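Cytidylyltransferase (Leptospira borgpetersenii serovar Hardjo-bovis, PDB 6OEW) probably transfers a cytidylyl group from a nucleotide to an acceptor with the help of a metal ion. Local coordinates at residues E149-S154 with E170-Y175; E157-I162 with P174-N179. All coordinates share one frame; numbering follows the deposited sequence.

Contact 1: residues E149-S154 with E170-Y175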
loop_
_atom_site.group_PDB
_atom_site.type_symbol
_atom_site.label_atom_id
_atom_site.label_comp_id
_atom_site.label_asym_id
_atom_site.label_seq_id
_atom_site.Cartn_x
_atom_site.Cartn_y
_atom_site.Cartn_z
ATOM N N GLU A 149 -1.228 -0.558 6.432
ATOM C CA GLU A 149 -0.899 -0.098 7.768
ATOM C C GLU A 149 -1.661 1.188 8.005
ATOM O O GLU A 149 -1.786 2.016 7.098
ATOM C CB GLU A 149 0.631 0.133 7.933
ATOM C CG GLU A 149 1.405 -1.140 7.688
ATOM C CD GLU A 149 2.838 -0.895 7.232
ATOM O OE1 GLU A 149 3.055 -0.003 6.379
ATOM O OE2 GLU A 149 3.726 -1.612 7.735
ATOM N N ILE A 150 -2.220 1.327 9.202
ATOM C CA ILE A 150 -2.986 2.504 9.590
ATOM C C ILE A 150 -2.449 3.001 10.916
ATOM O O ILE A 150 -2.357 2.229 11.876
ATOM C CB ILE A 150 -4.490 2.183 9.708
ATOM C CG1 ILE A 150 -4.966 1.499 8.410
ATOM C CG2 ILE A 150 -5.243 3.461 9.965
ATOM C CD1 ILE A 150 -6.453 1.017 8.476
ATOM N N PHE A 151 -2.120 4.289 10.990
ATOM C CA PHE A 151 -1.672 4.827 12.261
ATOM C C PHE A 151 -2.010 6.305 12.361
ATOM O O PHE A 151 -2.270 6.977 11.357
ATOM C CB PHE A 151 -0.174 4.594 12.466
ATOM C CG PHE A 151 0.656 4.870 11.239
ATOM C CD1 PHE A 151 1.083 6.158 10.957
ATOM C CD2 PHE A 151 1.003 3.846 10.375
ATOM C CE1 PHE A 151 1.860 6.420 9.818
ATOM C CE2 PHE A 151 1.760 4.094 9.246
ATOM C CZ PHE A 151 2.192 5.375 8.957
ATOM N N THR A 152 -2.027 6.794 13.601
ATOM C CA THR A 152 -2.360 8.182 13.881
ATOM C C THR A 152 -1.190 9.087 13.523
ATOM O O THR A 152 -0.030 8.669 13.503
ATOM C CB THR A 152 -2.717 8.400 15.359
ATOM O OG1 THR A 152 -1.586 8.123 16.194
ATOM C CG2 THR A 152 -3.898 7.512 15.783
ATOM N N LEU A 153 -1.512 10.342 13.234
ATOM C CA LEU A 153 -0.463 11.340 13.096
ATOM C C LEU A 153 0.377 11.399 14.362
ATOM O O LEU A 153 1.601 11.569 14.301
ATOM C CB LEU A 153 -1.081 12.702 12.789
ATOM C CG LEU A 153 -0.132 13.899 12.781
ATOM C CD1 LEU A 153 0.753 13.868 11.570
ATOM C CD2 LEU A 153 -0.970 15.164 12.833
ATOM N N SER A 154 -0.264 11.246 15.527
ATOM C CA SER A 154 0.478 11.303 16.785
ATOM C C SER A 154 1.529 10.199 16.867
ATOM O O SER A 154 2.659 10.442 17.308
ATOM C CB SER A 154 -0.495 11.234 17.967
ATOM O OG SER A 154 -1.079 12.509 18.154
ATOM N N GLU A 170 13.554 5.073 6.556
ATOM C CA GLU A 170 13.110 4.644 5.234
ATOM C C GLU A 170 11.848 3.790 5.291
ATOM O O GLU A 170 10.975 3.920 4.420
ATOM C CB GLU A 170 14.253 3.895 4.509
ATOM C CG GLU A 170 13.754 3.120 3.274
ATOM C CD GLU A 170 14.863 2.482 2.439
ATOM O OE1 GLU A 170 16.021 2.410 2.906
ATOM O OE2 GLU A 170 14.560 2.053 1.303
ATOM N N HIS A 171 11.695 2.949 6.321
ATOM C CA HIS A 171 10.591 1.997 6.345
ATOM C C HIS A 171 9.469 2.371 7.293
ATOM O O HIS A 171 8.401 1.752 7.225
ATOM C CB HIS A 171 11.116 0.607 6.683
ATOM C CG HIS A 171 12.013 0.075 5.616
ATOM N ND1 HIS A 171 11.531 -0.308 4.383
ATOM C CD2 HIS A 171 13.363 -0.040 5.553
ATOM C CE1 HIS A 171 12.545 -0.690 3.624
ATOM N NE2 HIS A 171 13.665 -0.535 4.310
ATOM N N ILE A 172 9.701 3.344 8.177
ATOM C CA ILE A 172 8.711 3.943 9.072
ATOM C C ILE A 172 8.361 3.020 10.233
ATOM O O ILE A 172 8.605 3.358 11.394
ATOM C CB ILE A 172 7.419 4.359 8.343
ATOM C CG1 ILE A 172 7.716 5.369 7.234
ATOM C CG2 ILE A 172 6.453 4.971 9.367
ATOM C CD1 ILE A 172 6.457 5.901 6.543
ATOM N N VAL A 173 7.797 1.856 9.933
ATOM C CA VAL A 173 7.217 0.982 10.951
ATOM C C VAL A 173 8.181 0.098 11.743
ATOM O O VAL A 173 7.747 -0.405 12.787
ATOM C CB VAL A 173 6.153 0.072 10.323
ATOM C CG1 VAL A 173 5.086 0.895 9.662
ATOM C CG2 VAL A 173 6.825 -0.921 9.365
ATOM N N PRO A 174 9.451 -0.146 11.342
ATOM C CA PRO A 174 10.224 -1.195 12.038
ATOM C C PRO A 174 10.283 -1.051 13.546
ATOM O O PRO A 174 10.238 -2.064 14.254
ATOM C CB PRO A 174 11.627 -1.054 11.426
ATOM C CG PRO A 174 11.378 -0.574 10.102
ATOM C CD PRO A 174 10.264 0.400 10.233
ATOM N N TYR A 175 10.408 0.170 14.063
ATOM C CA TYR A 175 10.464 0.321 15.512
ATOM C C TYR A 175 9.160 -0.141 16.161
ATOM O O TYR A 175 9.184 -0.707 17.259
ATOM C CB TYR A 175 10.775 1.766 15.897
ATOM C CG TYR A 175 10.955 1.962 17.389
ATOM C CD1 TYR A 175 12.212 1.899 17.972
ATOM C CD2 TYR A 175 9.853 2.188 18.224
ATOM C CE1 TYR A 175 12.388 2.075 19.340
ATOM C CE2 TYR A 175 10.020 2.359 19.594
ATOM C CZ TYR A 175 11.276 2.300 20.141
ATOM O OH TYR A 175 11.434 2.469 21.490
#
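Glu-149 and Val-173 mark the closest backbone approach, their CA atoms 8.8 Å apart, where strand 149-152 faces the turn between helices 166-171 and 174-178. Side chains alone bridge that gap. Ile-172 leaves the helix with positive phi (75°), and Val-173 N bonds back to His-171 O at 2.8 Å; this classic gamma turn, centred on Ile-172, sends Ile-172 and Val-173 both toward the strand. Glu-149 and Val-173 reach for each other from opposite directions. The glutamate chain runs extended beyond CG (chi2 155°), which carries its carboxylate to the two valine methyls: OE2 lies 3.4 Å from Val-173 CG1. The same Glu-149 OE2 is 3.6 Å from Val-173 CG2. These are van der Waals contacts of an anionic group with a branched apolar side chain. The other carboxylate oxygen, OE1, takes a salt bridge from Arg-104 of the adjacent strand 101-106, and Val-173 also rests on that arginine. Two residues along the strand, Phe-151 turns its ring the same way, and its CZ meets Ile-172 CG2 obliquely at 4.3 Å. Beyond the phenylalanine, Ile-172 packs on Ile-87 and Tyr-90 of helix 86-96, so the turn is wedged between the central sheet and that helix. The Glu-149 side chain lies about 10 Å from the bound magnesium ion and so does not coordinate it. All four touching residues are buried. A buried carboxylate with one oxygen against the methyls of Val-173 would be costly without a counter-charge; Arg-104 supplies one and probably keeps Glu-149 ionised, its salt bridge probably fixing the carboxylate while the methyls pack on OE2.

Contact 2: residues E157-I162 with P174-N179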
loop_
_atom_site.group_PDB
_atom_site.type_symbol
_atom_site.label_atom_id
_atom_site.label_comp_id
_atom_site.label_asym_id
_atom_site.label_seq_id
_atom_site.Cartn_x
_atom_site.Cartn_y
_atom_site.Cartn_z
ATOM N N GLU A 157 4.443 11.090 14.658
ATOM C CA GLU A 157 5.280 12.104 15.288
ATOM C C GLU A 157 6.194 11.494 16.345
ATOM O O GLU A 157 7.372 11.870 16.446
ATOM C CB GLU A 157 4.398 13.209 15.871
ATOM C CG GLU A 157 3.837 14.122 14.775
ATOM C CD GLU A 157 2.857 15.165 15.292
ATOM O OE1 GLU A 157 2.230 14.933 16.344
ATOM O OE2 GLU A 157 2.713 16.217 14.633
ATOM N N LYS A 158 5.689 10.522 17.112
ATOM C CA LYS A 158 6.542 9.820 18.067
ATOM C C LYS A 158 7.659 9.062 17.353
ATOM O O LYS A 158 8.805 9.061 17.815
ATOM C CB LYS A 158 5.713 8.873 18.930
ATOM N N LEU A 159 7.357 8.425 16.216
ATOM C CA LEU A 159 8.428 7.770 15.460
ATOM C C LEU A 159 9.432 8.781 14.924
ATOM O O LEU A 159 10.644 8.537 14.970
ATOM C CB LEU A 159 7.855 6.951 14.307
ATOM C CG LEU A 159 6.972 5.780 14.733
ATOM C CD1 LEU A 159 6.502 5.004 13.517
ATOM C CD2 LEU A 159 7.750 4.895 15.713
ATOM N N ASP A 160 8.953 9.913 14.392
ATOM C CA ASP A 160 9.873 10.963 13.946
ATOM C C ASP A 160 10.797 11.405 15.071
ATOM O O ASP A 160 11.994 11.631 14.854
ATOM C CB ASP A 160 9.086 12.156 13.405
ATOM C CG ASP A 160 9.973 13.302 12.990
ATOM O OD1 ASP A 160 10.941 13.075 12.229
ATOM O OD2 ASP A 160 9.700 14.437 13.422
ATOM N N SER A 161 10.263 11.517 16.291
ATOM C CA SER A 161 11.076 11.955 17.421
ATOM C C SER A 161 12.051 10.876 17.873
ATOM O O SER A 161 13.174 11.185 18.287
ATOM C CB SER A 161 10.173 12.359 18.586
ATOM O OG SER A 161 10.949 12.504 19.758
ATOM N N ILE A 162 11.644 9.611 17.797
ATOM C CA ILE A 162 12.416 8.514 18.374
ATOM C C ILE A 162 13.494 8.017 17.409
ATOM O O ILE A 162 14.627 7.758 17.814
ATOM C CB ILE A 162 11.466 7.366 18.762
ATOM C CG1 ILE A 162 10.727 7.654 20.056
ATOM C CG2 ILE A 162 12.207 6.033 18.862
ATOM C CD1 ILE A 162 9.732 6.562 20.360
ATOM N N PRO A 174 9.451 -0.146 11.342
ATOM C CA PRO A 174 10.224 -1.195 12.038
ATOM C C PRO A 174 10.283 -1.051 13.546
ATOM O O PRO A 174 10.238 -2.064 14.254
ATOM C CB PRO A 174 11.627 -1.054 11.426
ATOM C CG PRO A 174 11.378 -0.574 10.102
ATOM C CD PRO A 174 10.264 0.400 10.233
ATOM N N TYR A 175 10.408 0.170 14.063
ATOM C CA TYR A 175 10.464 0.321 15.512
ATOM C C TYR A 175 9.160 -0.141 16.161
ATOM O O TYR A 175 9.184 -0.707 17.259
ATOM C CB TYR A 175 10.775 1.766 15.897
ATOM C CG TYR A 175 10.955 1.962 17.389
ATOM C CD1 TYR A 175 12.212 1.899 17.972
ATOM C CD2 TYR A 175 9.853 2.188 18.224
ATOM C CE1 TYR A 175 12.388 2.075 19.340
ATOM C CE2 TYR A 175 10.020 2.359 19.594
ATOM C CZ TYR A 175 11.276 2.300 20.141
ATOM O OH TYR A 175 11.434 2.469 21.490
ATOM N N VAL A 176 8.017 0.085 15.499
ATOM C CA VAL A 176 6.740 -0.379 16.057
ATOM C C VAL A 176 6.711 -1.899 16.086
ATOM O O VAL A 176 6.408 -2.516 17.115
ATOM C CB VAL A 176 5.548 0.183 15.261
ATOM C CG1 VAL A 176 4.228 -0.501 15.721
ATOM C CG2 VAL A 176 5.432 1.682 15.444
ATOM N N GLU A 177 7.077 -2.520 14.966
ATOM C CA GLU A 177 7.004 -3.972 14.840
ATOM C C GLU A 177 7.904 -4.690 15.837
ATOM O O GLU A 177 7.558 -5.779 16.304
ATOM C CB GLU A 177 7.360 -4.372 13.405
ATOM C CG GLU A 177 6.375 -3.808 12.393
ATOM C CD GLU A 177 6.430 -4.523 11.068
ATOM O OE1 GLU A 177 7.543 -4.902 10.665
ATOM O OE2 GLU A 177 5.358 -4.702 10.433
ATOM N N GLU A 178 9.057 -4.121 16.168
ATOM C CA GLU A 178 9.967 -4.776 17.099
ATOM C C GLU A 178 9.775 -4.325 18.540
ATOM O O GLU A 178 10.490 -4.807 19.425
ATOM C CB GLU A 178 11.413 -4.545 16.664
ATOM C CG GLU A 178 11.700 -4.972 15.242
ATOM C CD GLU A 178 11.466 -6.457 15.018
ATOM O OE1 GLU A 178 12.065 -7.270 15.757
ATOM O OE2 GLU A 178 10.677 -6.807 14.109
ATOM N N ASN A 179 8.832 -3.422 18.799
ATOM C CA ASN A 179 8.529 -2.968 20.155
ATOM C C ASN A 179 7.014 -2.847 20.328
ATOM O O ASN A 179 6.501 -1.832 20.800
ATOM C CB ASN A 179 9.213 -1.634 20.460
ATOM C CG ASN A 179 10.729 -1.703 20.309
ATOM O OD1 ASN A 179 11.433 -2.174 21.206
ATOM N ND2 ASN A 179 11.238 -1.229 19.170
#
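A helix-helix packing, nearly perpendicular at 98° between the short segments, joins the C-terminal part of helix 153-162 to the short helix 174-178, with the axes 11.2 Å apart at closest approach. Leu-159 and Ile-162, one turn apart, supply one side; Tyr-175 and Val-176, neighbours in sequence, supply the other. Ile-162 crosses Tyr-175 at about a right angle and lays its CG2 methyl over one ring face, a CH-pi contact 4.0 Å from the ring centroid and 13° off its normal. The methyl sits nearest CE1 and CZ, displaced toward that rim. A chi1 of -175° sends the Tyr-175 ring out toward helix 153-162, and a near-perpendicular chi2 turns its face to Ile-162. On the opposite face lies the amide of Asn-179, with ND2 3.4 Å above the plane and over the ring centre, so the ring is held between an aliphatic methyl and an amide nitrogen. That amide is itself anchored: ND2 donates to Tyr-175 O at 2.9 Å, in the carbonyl plane and on a lone pair. Deeper in, Leu-159 straddles Val-176 CG2 with both its methyls, CD1 and CD2 each 4.0 Å away, and CD2 also approaches the Tyr-175 ring obliquely. The contact grades from buried Leu-159 and Val-176 to exposed Ile-162. Around it, Cys-163, Lys-182 and Phe-183 border Tyr-175 from loops, and Glu-168 of helix 166-171 touches the same tyrosine. Asp-160 leans on helix 86-96 and pairs with Arg-169, tying helix 153-162 to helices 86-96 and 166-171 as well.

From strand 149-152 the chain enters helix 153-162, passes through helix 166-171 and turns into helix 174-178. Contact 1 closes this excursion against the strand; contact 2 closes a shorter loop that starts later, in helix 153-162, and also ends later, in helix 174-178. The two closures therefore cross. Their second segments overlap at Pro-174 and Tyr-175, of which Tyr-175 makes its contact in contact 2. Their centres are 7 Å apart, and they touch where Ile-172 O packs 3.4 Å from Leu-159 CD1. Contact 1 thus fixes the turn at Ile-172 and Val-173 to the central sheet, while contact 2 holds the helix that follows that turn against the helix that follows the strand.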